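PDB 4NK2: hemoglobin-like protein from Methylacidiphilum infernorum, which binds heme as a group II truncated hemoglobin and probably takes up oxygen, possibly as a carrier. Local coordinates for residues A[52-57]-A[148-153]; A[69-74]-A[92-97]; A[100-103]-A[107-110]. One frame throughout, in Å; residues are numbered along the deposited sequence.

How the contacts relate
Helix 53-75 runs through contacts 1 and 2, and helix 87-104 through contacts 2 and 3. Contacts 1 and 2 are partly buried, whereas contact 3 lies at the surface, though its Phe-100 reaches the heme. Their chemistry differs accordingly: contact 1 is apolar packing without a hydrogen bond, contact 2 sets a methyl over an imidazole and adds an arginine bond to a heme propionate, and contact 3 combines a backbone hydrogen bond and a bridging water with a valine and a glutamate packed on the Pro-Pro-Tyr turn. Contact 1 touches both others: Val-148 CG1 is 3.7 Å from Val-69 CG2 of contact 2, and Tyr-55 CD1 is 3.6 Å from Gly-107 CA of contact 3.

Contact 1 of 3, residues A[52-57]-A[148-153]; sequences KKVYLA and VHFPLS
Val-54 and Ala-57 pack against Phe-150, Pro-151 and Ser-153 in a small contact, mostly apolar and with no hydrogen bond across it. It joins the first turn of helix 53-75 to the loop between helices 131-147 and 155-165, and so ties together the two layers of the 2-over-2 globin sandwich away from the heme, which lies about 12 Å from the side chain of Val-54. Helix 131-147 is closed by a Schellman motif, with His-149 at positive phi (57°). Beyond it the chain runs extended through Phe-150 and Pro-151, and these two supply most of the loop's share of the contact.

The side chains of Val-54 and Phe-150 meet at about a right angle. Phe-150 carries CG opposite its backbone N (chi1 -158°), which sends the ring inward from the loop. Val-54 CG1 comes to the edge of that ring, near its plane, 3.7 Å from CZ. One ring face is covered by the next residue, Pro-151, whose CD stands 3.4 Å above the plane toward the rim. Phe-158 of helix 155-165 meets the Phe-150 ring with its own plane inclined by about 45°, and Leu-63 of helix 53-75 also touches Phe-150, so the aromatic group is buried between the two helices.

Nearer the surface, the pyrrolidine of Pro-151 lies beside the backbone of the helix: CG is 3.8 Å from Ala-57 O, and CB is 4.4 Å from Ala-57 CB. At the solvent side the touch is a light one, with the Ala-57 CB methyl 4.1 Å from the hydroxyl OG of Ser-153.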
loop_
_atom_site.group_PDB
_atom_site.type_symbol
_atom_site.label_atom_id
_atom_site.label_comp_id
_atom_site.label_asym_id
_atom_site.label_seq_id
_atom_site.Cartn_x
_atom_site.Cartn_y
_atom_site.Cartn_z
ATOM N N LYS A 52 -13.340 27.254 9.968
ATOM C CA LYS A 52 -14.793 27.403 10.011
ATOM C C LYS A 52 -15.319 28.415 8.994
ATOM O O LYS A 52 -16.518 28.432 8.702
ATOM C CB LYS A 52 -15.238 27.812 11.418
ATOM C CG LYS A 52 -16.753 27.939 11.596
ATOM C CD LYS A 52 -17.109 27.993 13.089
ATOM C CE LYS A 52 -18.613 28.066 13.335
ATOM N NZ LYS A 52 -18.933 28.178 14.794
ATOM N N LYS A 53 -14.440 29.249 8.465
ATOM C CA LYS A 53 -14.821 30.184 7.427
ATOM C C LYS A 53 -15.458 29.479 6.247
ATOM O O LYS A 53 -16.309 30.033 5.605
ATOM C CB LYS A 53 -13.618 30.995 6.954
ATOM C CG LYS A 53 -12.975 31.830 8.027
ATOM C CD LYS A 53 -11.998 32.824 7.454
ATOM C CE LYS A 53 -10.947 32.156 6.602
ATOM N NZ LYS A 53 -9.722 31.826 7.377
ATOM N N VAL A 54 -15.042 28.257 5.960
ATOM C CA VAL A 54 -15.593 27.524 4.823
ATOM C C VAL A 54 -17.091 27.300 5.006
ATOM O O VAL A 54 -17.881 27.584 4.106
ATOM C CB VAL A 54 -14.874 26.173 4.606
ATOM C CG1 VAL A 54 -15.512 25.410 3.456
ATOM C CG2 VAL A 54 -13.402 26.410 4.305
ATOM N N TYR A 55 -17.483 26.786 6.172
ATOM C CA TYR A 55 -18.892 26.579 6.491
ATOM C C TYR A 55 -19.650 27.901 6.481
ATOM O O TYR A 55 -20.801 27.970 6.045
ATOM C CB TYR A 55 -19.024 25.956 7.877
ATOM C CG TYR A 55 -20.445 25.866 8.401
ATOM C CD1 TYR A 55 -21.363 24.971 7.855
ATOM C CD2 TYR A 55 -20.860 26.656 9.471
ATOM C CE1 TYR A 55 -22.666 24.883 8.352
ATOM C CE2 TYR A 55 -22.144 26.574 9.975
ATOM C CZ TYR A 55 -23.040 25.687 9.415
ATOM O OH TYR A 55 -24.315 25.613 9.929
ATOM N N LEU A 56 -19.006 28.946 6.986
ATOM C CA LEU A 56 -19.630 30.267 7.029
ATOM C C LEU A 56 -19.907 30.788 5.614
ATOM O O LEU A 56 -20.999 31.290 5.333
ATOM C CB LEU A 56 -18.730 31.233 7.793
ATOM C CG LEU A 56 -19.047 31.537 9.265
ATOM C CD1 LEU A 56 -20.024 30.576 9.867
ATOM C CD2 LEU A 56 -17.778 31.579 10.097
ATOM N N ALA A 57 -18.928 30.644 4.721
ATOM C CA ALA A 57 -19.071 31.104 3.335
ATOM C C ALA A 57 -20.025 30.241 2.511
ATOM O O ALA A 57 -20.843 30.751 1.745
ATOM C CB ALA A 57 -17.699 31.173 2.654
ATOM N N VAL A 148 -20.875 23.494 -8.766
ATOM C CA VAL A 148 -21.791 24.016 -7.756
ATOM C C VAL A 148 -21.435 25.451 -7.353
ATOM O O VAL A 148 -22.035 26.011 -6.435
ATOM C CB VAL A 148 -21.828 23.133 -6.480
ATOM C CG1 VAL A 148 -22.113 21.677 -6.834
ATOM C CG2 VAL A 148 -20.509 23.240 -5.713
ATOM N N HIS A 149 -20.455 26.036 -8.032
ATOM C CA HIS A 149 -20.056 27.417 -7.762
ATOM C C HIS A 149 -19.648 27.621 -6.303
ATOM O O HIS A 149 -20.078 28.579 -5.637
ATOM C CB HIS A 149 -21.184 28.389 -8.163
ATOM C CG HIS A 149 -21.836 28.034 -9.465
ATOM N ND1 HIS A 149 -21.116 27.844 -10.627
ATOM C CD2 HIS A 149 -23.133 27.805 -9.783
ATOM C CE1 HIS A 149 -21.943 27.514 -11.606
ATOM N NE2 HIS A 149 -23.175 27.498 -11.121
ATOM N N PHE A 150 -18.812 26.712 -5.807
ATOM C CA PHE A 150 -18.239 26.859 -4.478
ATOM C C PHE A 150 -17.611 28.249 -4.375
ATOM O O PHE A 150 -16.912 28.690 -5.288
ATOM C CB PHE A 150 -17.182 25.783 -4.252
ATOM C CG PHE A 150 -16.910 25.501 -2.811
ATOM C CD1 PHE A 150 -17.793 24.714 -2.073
ATOM C CD2 PHE A 150 -15.765 26.002 -2.193
ATOM C CE1 PHE A 150 -17.545 24.436 -0.739
ATOM C CE2 PHE A 150 -15.502 25.725 -0.858
ATOM C CZ PHE A 150 -16.392 24.940 -0.126
ATOM N N PRO A 151 -17.858 28.945 -3.257
ATOM C CA PRO A 151 -17.446 30.351 -3.124
ATOM C C PRO A 151 -15.941 30.526 -3.345
ATOM O O PRO A 151 -15.124 29.798 -2.765
ATOM C CB PRO A 151 -17.822 30.693 -1.679
ATOM C CG PRO A 151 -18.901 29.684 -1.311
ATOM C CD PRO A 151 -18.532 28.432 -2.049
ATOM N N LEU A 152 -15.566 31.494 -4.175
ATOM C CA LEU A 152 -14.168 31.619 -4.570
ATOM C C LEU A 152 -13.253 31.934 -3.385
ATOM O O LEU A 152 -12.060 31.628 -3.420
ATOM C CB LEU A 152 -14.017 32.675 -5.677
ATOM C CG LEU A 152 -14.656 32.318 -7.026
ATOM C CD1 LEU A 152 -14.631 33.515 -7.984
ATOM C CD2 LEU A 152 -13.967 31.107 -7.672
ATOM N N SER A 153 -13.808 32.534 -2.336
ATOM C CA SER A 153 -13.007 32.960 -1.186
ATOM C C SER A 153 -12.416 31.784 -0.406
ATOM O O SER A 153 -11.379 31.922 0.252
ATOM C CB SER A 153 -13.851 33.795 -0.232
ATOM O OG SER A 153 -14.939 33.031 0.267
#

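Contact 2 of 3, residues A[69-74]-A[92-97]; sequences VHHENL and SLVKRS. With HEM (protoporphyrin IX containing Fe), chain C.
His-71 and Val-94 meet where helices 53-75 and 87-104 pass each other, the helix pair that makes up one layer of the 2-over-2 globin sandwich beside the heme. His-71 is modelled in two conformers; the account here follows one of them. Its CB points at helix 87-104 and starts the contact 4.0 Å from Val-94 CG2. One atom further, CG is 3.8 Å from the same methyl. With chi2 at -88° the imidazole stands roughly perpendicular to the CA-CB-CG plane, turning one face to Val-94: CG2 lies over that face in a CH-pi contact, 4.1 Å from the ring centroid and 22° off its normal. Leu-74 CD1, one turn along His-71's own helix, covers the opposite face, so the ring is held between two aliphatic groups. At the far end of the ring, NE2 comes within 3.8 Å of Ser-97 OG, which sits at the ring edge near its plane.

Ser-97 carries the contact on to the cofactor, its OG lying 3.6 Å from heme C2D. Leu-93, a turn earlier on the same helix, packs CD1 3.7 Å from CAA, the first carbon of one propionate arm. Arg-96 bonds to the carboxylate of the other. Its chain is extended from CG to NE, which brings the guanidinium edge to that group. Arg-115 NE and Tyr-111 OH also hydrogen-bond to the heme, and Arg-115 NH2 comes near Arg-96 NH1, a gathering of positive charge that probably suits the propionate. The Arg-96 bond runs from NH1 to heme O1D, 3.1 Å long and bent to 145° at the hydrogen.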
loop_
_atom_site.group_PDB
_atom_site.type_symbol
_atom_site.label_atom_id
_atom_site.label_comp_id
_atom_site.label_asym_id
_atom_site.label_seq_id
_atom_site.Cartn_x
_atom_site.Cartn_y
_atom_site.Cartn_z
ATOM N N VAL A 69 -22.958 16.134 -5.751
ATOM C CA VAL A 69 -22.452 16.250 -7.117
ATOM C C VAL A 69 -21.134 15.492 -7.288
ATOM O O VAL A 69 -20.900 14.851 -8.320
ATOM C CB VAL A 69 -22.303 17.738 -7.528
ATOM C CG1 VAL A 69 -21.526 17.870 -8.833
ATOM C CG2 VAL A 69 -23.686 18.386 -7.649
ATOM N N HIS A 70 -20.266 15.547 -6.282
ATOM C CA HIS A 70 -18.992 14.833 -6.393
ATOM C C HIS A 70 -19.303 13.359 -6.624
ATOM O O HIS A 70 -18.669 12.686 -7.438
ATOM C CB HIS A 70 -18.138 15.018 -5.125
ATOM C CG HIS A 70 -16.862 14.224 -5.125
ATOM N ND1 HIS A 70 -16.505 13.392 -4.085
ATOM C CD2 HIS A 70 -15.857 14.142 -6.033
ATOM C CE1 HIS A 70 -15.338 12.824 -4.354
ATOM N NE2 HIS A 70 -14.925 13.267 -5.531
ATOM N N HIS A 71 -20.276 12.867 -5.881
ATOM C CA HIS A 71 -20.630 11.429 -6.070
ATOM C C HIS A 71 -21.270 11.149 -7.400
ATOM O O HIS A 71 -20.929 10.137 -7.958
ATOM C CB HIS A 71 -21.482 10.945 -4.893
ATOM C CG HIS A 71 -20.667 10.531 -3.704
ATOM N ND1 HIS A 71 -20.188 9.251 -3.551
ATOM C CD2 HIS A 71 -20.220 11.232 -2.635
ATOM C CE1 HIS A 71 -19.493 9.172 -2.431
ATOM N NE2 HIS A 71 -19.493 10.362 -1.856
ATOM N N GLU A 72 -22.050 12.048 -7.964
ATOM C CA GLU A 72 -22.572 11.859 -9.321
ATOM C C GLU A 72 -21.404 11.729 -10.303
ATOM O O GLU A 72 -21.410 10.860 -11.185
ATOM C CB GLU A 72 -23.519 13.000 -9.709
ATOM C CG GLU A 72 -24.807 12.991 -8.899
ATOM C CD GLU A 72 -25.614 14.256 -9.059
ATOM O OE1 GLU A 72 -25.269 15.082 -9.931
ATOM O OE2 GLU A 72 -26.592 14.431 -8.307
ATOM N N ASN A 73 -20.389 12.577 -10.142
ATOM C CA ASN A 73 -19.199 12.514 -10.988
ATOM C C ASN A 73 -18.478 11.170 -10.816
ATOM O O ASN A 73 -18.087 10.532 -11.788
ATOM C CB ASN A 73 -18.248 13.684 -10.674
ATOM C CG ASN A 73 -18.815 15.040 -11.114
ATOM O OD1 ASN A 73 -19.784 15.094 -11.877
ATOM N ND2 ASN A 73 -18.213 16.137 -10.633
ATOM N N LEU A 74 -18.297 10.752 -9.568
ATOM C CA LEU A 74 -17.656 9.469 -9.288
ATOM C C LEU A 74 -18.357 8.291 -9.978
ATOM O O LEU A 74 -17.687 7.375 -10.466
ATOM C CB LEU A 74 -17.584 9.226 -7.778
ATOM C CG LEU A 74 -16.520 10.005 -7.014
ATOM C CD1 LEU A 74 -16.718 9.802 -5.521
ATOM C CD2 LEU A 74 -15.118 9.555 -7.435
ATOM N N SER A 92 -26.917 6.070 1.929
ATOM C CA SER A 92 -26.215 5.987 3.204
ATOM C C SER A 92 -24.827 6.601 3.109
ATOM O O SER A 92 -24.465 7.451 3.919
ATOM C CB SER A 92 -26.107 4.528 3.659
ATOM O OG SER A 92 -27.394 3.951 3.726
ATOM N N LEU A 93 -24.044 6.176 2.121
ATOM C CA LEU A 93 -22.672 6.670 1.996
ATOM C C LEU A 93 -22.605 8.159 1.647
ATOM O O LEU A 93 -21.773 8.882 2.187
ATOM C CB LEU A 93 -21.871 5.830 0.992
ATOM C CG LEU A 93 -21.684 4.359 1.376
ATOM C CD1 LEU A 93 -20.878 3.591 0.335
ATOM C CD2 LEU A 93 -21.022 4.232 2.738
ATOM N N VAL A 94 -23.461 8.626 0.743
ATOM C CA VAL A 94 -23.470 10.049 0.419
ATOM C C VAL A 94 -23.762 10.877 1.665
ATOM O O VAL A 94 -23.167 11.943 1.865
ATOM C CB VAL A 94 -24.471 10.397 -0.695
ATOM C CG1 VAL A 94 -24.581 11.931 -0.851
ATOM C CG2 VAL A 94 -24.034 9.768 -2.020
ATOM N N LYS A 95 -24.674 10.399 2.498
ATOM C CA LYS A 95 -25.006 11.060 3.750
ATOM C C LYS A 95 -23.842 11.149 4.714
ATOM O O LYS A 95 -23.595 12.191 5.269
ATOM C CB LYS A 95 -26.170 10.362 4.438
ATOM C CG LYS A 95 -26.951 11.265 5.361
ATOM C CD LYS A 95 -27.387 10.546 6.597
ATOM C CE LYS A 95 -27.899 11.528 7.625
ATOM N NZ LYS A 95 -27.094 11.511 8.872
ATOM N N ARG A 96 -23.151 10.040 4.923
ATOM C CA ARG A 96 -21.967 10.004 5.780
ATOM C C ARG A 96 -20.899 10.975 5.290
ATOM O O ARG A 96 -20.309 11.700 6.085
ATOM C CB ARG A 96 -21.362 8.593 5.810
ATOM C CG ARG A 96 -22.264 7.534 6.436
ATOM C CD ARG A 96 -21.646 6.155 6.301
ATOM N NE ARG A 96 -22.626 5.127 6.619
ATOM C CZ ARG A 96 -22.364 3.823 6.616
ATOM N NH1 ARG A 96 -21.148 3.393 6.314
ATOM N NH2 ARG A 96 -23.317 2.959 6.923
ATOM N N SER A 97 -20.617 10.972 3.989
ATOM C CA SER A 97 -19.604 11.883 3.461
ATOM C C SER A 97 -20.020 13.327 3.632
ATOM O O SER A 97 -19.186 14.195 3.930
ATOM C CB SER A 97 -19.344 11.618 1.976
ATOM O OG SER A 97 -18.651 10.402 1.806
HETATM C CHA HEM C . -16.266 6.144 2.335
HETATM C CHB HEM C . -13.817 5.973 -1.832
HETATM C CHC HEM C . -10.932 9.573 -0.245
HETATM C CHD HEM C . -14.542 10.673 2.842
HETATM C C1A HEM C . -15.817 5.703 1.115
HETATM C C2A HEM C . -16.210 4.478 0.422
HETATM C C3A HEM C . -15.518 4.451 -0.736
HETATM C C4A HEM C . -14.674 5.637 -0.805
HETATM C CMA HEM C . -15.574 3.381 -1.850
HETATM C CAA HEM C . -17.227 3.422 0.947
HETATM C CBA HEM C . -16.414 2.306 1.636
HETATM C CGA HEM C . -17.219 1.174 2.268
HETATM O O1A HEM C . -16.845 -0.017 2.074
HETATM O O2A HEM C . -18.228 1.422 2.983
HETATM C C1B HEM C . -12.750 6.855 -1.756
HETATM C C2B HEM C . -11.622 6.951 -2.669
HETATM C C3B HEM C . -10.824 7.943 -2.233
HETATM C C4B HEM C . -11.409 8.524 -1.029
HETATM C CMB HEM C . -11.378 6.095 -3.928
HETATM C CAB HEM C . -9.512 8.371 -2.919
HETATM C CBB HEM C . -8.642 9.144 -2.257
HETATM C C1C HEM C . -11.677 10.237 0.711
HETATM C C2C HEM C . -11.353 11.486 1.387
HETATM C C3C HEM C . -12.353 11.774 2.243
HETATM C C4C HEM C . -13.356 10.731 2.136
HETATM C CMC HEM C . -10.065 12.312 1.170
HETATM C CAC HEM C . -12.488 12.998 3.180
HETATM C CBC HEM C . -11.785 14.120 2.972
HETATM C C1D HEM C . -15.271 9.537 3.105
HETATM C C2D HEM C . -16.197 9.338 4.210
HETATM C C3D HEM C . -16.735 7.927 4.029
HETATM C C4D HEM C . -16.079 7.405 2.852
HETATM C CMD HEM C . -16.597 10.328 5.332
HETATM C CAD HEM C . -17.741 7.201 4.949
HETATM C CBD HEM C . -16.939 6.630 6.122
HETATM C CGD HEM C . -17.912 5.913 7.030
HETATM O O1D HEM C . -18.397 4.824 6.639
HETATM O O2D HEM C . -18.209 6.439 8.136
HETATM N NA HEM C . -14.892 6.375 0.340
HETATM N NB HEM C . -12.575 7.830 -0.785
HETATM N NC HEM C . -12.910 9.825 1.200
HETATM N ND HEM C . -15.235 8.383 2.339
HETATM FE FE HEM C . -13.831 8.073 0.826
#

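Contact 3 of 3, residues A[100-103]-A[107-110]; sequences FVVE and GPPY. With HEM (protoporphyrin IX containing Fe), chain C.
Val-102 and Tyr-110 cross obliquely, the methyl CG1 meeting the edge of the phenol ring in its plane. A chi1 of 169° sets CG1 opposite the backbone N of Val-102 and turns it to the loop, 3.7 Å from Tyr-110 CE2. Pro-108 CB covers one face of that ring, toward the rim, while Pro-108 CD lies 4.1 Å from the same Val-102 CG1; the ring thus has Pro-108 over one face and the valine methyl at its edge. Further out, Tyr-110 OH hydrogen-bonds to Glu-60 OE1 and Arg-64 makes a cation-pi contact with the ring, both from helix 53-75.

Glu-103 and Pro-109 meet at about a right angle. The glutamate is extended beyond CG and runs across the proline, its OE1 3.1 Å from Pro-109 C and its OE2 3.6 Å from Pro-109 CB. The carboxylate finds its polar partners just beyond, OE2 at Thr-112 OG1 and OE1, weakly, at Tyr-111 N. Tyr-111 is a heme-binding residue, which puts Glu-103 next to the heme site, where it may help position Tyr-111.

In the truncated globin fold this is where the helix packed along the heme, 87-104, ends and the chain turns back on its way to the short helix 120-124 that carries the axial His-124. Gly-107 N donates to Val-102 O, 2.8 Å away. A water donates to both Glu-103 O and Gly-107 O, bridging helix end and loop. Pro-109 then centres an inverse gamma turn, with a weak bond from Tyr-110 N to Pro-108 O. The side chain of Phe-100 projects from the helix on the heme side, where its ring meets Tyr-111 edge-to-face and its CB lies 3.5 Å from the heme methyl CMD.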
loop_
_atom_site.group_PDB
_atom_site.type_symbol
_atom_site.label_atom_id
_atom_site.label_comp_id
_atom_site.label_asym_id
_atom_site.label_seq_id
_atom_site.Cartn_x
_atom_site.Cartn_y
_atom_site.Cartn_z
ATOM N N PHE A 100 -19.646 14.316 7.174
ATOM C CA PHE A 100 -18.223 14.521 7.455
ATOM C C PHE A 100 -17.733 15.883 6.926
ATOM O O PHE A 100 -17.061 16.641 7.628
ATOM C CB PHE A 100 -17.393 13.385 6.842
ATOM C CG PHE A 100 -15.916 13.477 7.134
ATOM C CD1 PHE A 100 -15.421 13.187 8.401
ATOM C CD2 PHE A 100 -15.022 13.837 6.138
ATOM C CE1 PHE A 100 -14.058 13.274 8.678
ATOM C CE2 PHE A 100 -13.657 13.939 6.406
ATOM C CZ PHE A 100 -13.175 13.647 7.680
ATOM N N VAL A 101 -18.054 16.183 5.674
ATOM C CA VAL A 101 -17.619 17.436 5.059
ATOM C C VAL A 101 -18.185 18.647 5.786
ATOM O O VAL A 101 -17.464 19.620 6.041
ATOM C CB VAL A 101 -18.040 17.507 3.579
ATOM C CG1 VAL A 101 -17.904 18.932 3.047
ATOM C CG2 VAL A 101 -17.201 16.510 2.733
ATOM N N VAL A 102 -19.480 18.615 6.091
ATOM C CA VAL A 102 -20.106 19.730 6.801
ATOM C C VAL A 102 -19.418 19.942 8.148
ATOM O O VAL A 102 -19.100 21.067 8.523
ATOM C CB VAL A 102 -21.607 19.487 7.019
ATOM C CG1 VAL A 102 -22.178 20.521 7.987
ATOM C CG2 VAL A 102 -22.363 19.530 5.695
ATOM N N GLU A 103 -19.174 18.858 8.877
ATOM C CA GLU A 103 -18.538 18.978 10.191
ATOM C C GLU A 103 -17.119 19.512 10.084
ATOM O O GLU A 103 -16.728 20.455 10.796
ATOM C CB GLU A 103 -18.539 17.624 10.925
ATOM C CG GLU A 103 -17.791 17.684 12.265
ATOM C CD GLU A 103 -18.035 16.461 13.166
ATOM O OE1 GLU A 103 -18.837 15.566 12.797
ATOM O OE2 GLU A 103 -17.414 16.403 14.257
ATOM N N GLY A 107 -19.140 23.100 10.433
ATOM C CA GLY A 107 -20.563 23.022 10.719
ATOM C C GLY A 107 -20.835 22.158 11.941
ATOM O O GLY A 107 -19.899 21.764 12.638
ATOM N N PRO A 108 -22.117 21.858 12.210
ATOM C CA PRO A 108 -22.449 21.019 13.367
ATOM C C PRO A 108 -21.786 19.642 13.251
ATOM O O PRO A 108 -21.419 19.229 12.151
ATOM C CB PRO A 108 -23.974 20.887 13.276
ATOM C CG PRO A 108 -24.413 22.141 12.530
ATOM C CD PRO A 108 -23.325 22.330 11.502
ATOM N N PRO A 109 -21.628 18.936 14.380
ATOM C CA PRO A 109 -20.832 17.702 14.401
ATOM C C PRO A 109 -21.625 16.481 13.933
ATOM O O PRO A 109 -21.657 15.444 14.623
ATOM C CB PRO A 109 -20.444 17.575 15.886
ATOM C CG PRO A 109 -21.599 18.185 16.619
ATOM C CD PRO A 109 -22.114 19.308 15.725
ATOM N N TYR A 110 -22.239 16.585 12.758
ATOM C CA TYR A 110 -23.096 15.511 12.256
ATOM C C TYR A 110 -22.386 14.161 12.179
ATOM O O TYR A 110 -23.011 13.120 12.393
ATOM C CB TYR A 110 -23.641 15.861 10.868
ATOM C CG TYR A 110 -24.558 17.063 10.819
ATOM C CD1 TYR A 110 -25.821 17.023 11.400
ATOM C CD2 TYR A 110 -24.184 18.219 10.147
ATOM C CE1 TYR A 110 -26.671 18.120 11.338
ATOM C CE2 TYR A 110 -25.028 19.314 10.077
ATOM C CZ TYR A 110 -26.268 19.258 10.677
ATOM O OH TYR A 110 -27.115 20.345 10.613
HETATM C CHA HEM C . -16.266 6.144 2.335
HETATM C CHB HEM C . -13.817 5.973 -1.832
HETATM C CHC HEM C . -10.932 9.573 -0.245
HETATM C CHD HEM C . -14.542 10.673 2.842
HETATM C C1A HEM C . -15.817 5.703 1.115
HETATM C C2A HEM C . -16.210 4.478 0.422
HETATM C C3A HEM C . -15.518 4.451 -0.736
HETATM C C4A HEM C . -14.674 5.637 -0.805
HETATM C CMA HEM C . -15.574 3.381 -1.850
HETATM C CAA HEM C . -17.227 3.422 0.947
HETATM C CBA HEM C . -16.414 2.306 1.636
HETATM C CGA HEM C . -17.219 1.174 2.268
HETATM O O1A HEM C . -16.845 -0.017 2.074
HETATM O O2A HEM C . -18.228 1.422 2.983
HETATM C C1B HEM C . -12.750 6.855 -1.756
HETATM C C2B HEM C . -11.622 6.951 -2.669
HETATM C C3B HEM C . -10.824 7.943 -2.233
HETATM C C4B HEM C . -11.409 8.524 -1.029
HETATM C CMB HEM C . -11.378 6.095 -3.928
HETATM C CAB HEM C . -9.512 8.371 -2.919
HETATM C CBB HEM C . -8.642 9.144 -2.257
HETATM C C1C HEM C . -11.677 10.237 0.711
HETATM C C2C HEM C . -11.353 11.486 1.387
HETATM C C3C HEM C . -12.353 11.774 2.243
HETATM C C4C HEM C . -13.356 10.731 2.136
HETATM C CMC HEM C . -10.065 12.312 1.170
HETATM C CAC HEM C . -12.488 12.998 3.180
HETATM C CBC HEM C . -11.785 14.120 2.972
HETATM C C1D HEM C . -15.271 9.537 3.105
HETATM C C2D HEM C . -16.197 9.338 4.210
HETATM C C3D HEM C . -16.735 7.927 4.029
HETATM C C4D HEM C . -16.079 7.405 2.852
HETATM C CMD HEM C . -16.597 10.328 5.332
HETATM C CAD HEM C . -17.741 7.201 4.949
HETATM C CBD HEM C . -16.939 6.630 6.122
HETATM C CGD HEM C . -17.912 5.913 7.030
HETATM O O1D HEM C . -18.397 4.824 6.639
HETATM O O2D HEM C . -18.209 6.439 8.136
HETATM N NA HEM C . -14.892 6.375 0.340
HETATM N NB HEM C . -12.575 7.830 -0.785
HETATM N NC HEM C . -12.910 9.825 1.200
HETATM N ND HEM C . -15.235 8.383 2.339
HETATM FE FE HEM C . -13.831 8.073 0.826
HETATM O O HOH W 1 -17.154 21.722 13.431
#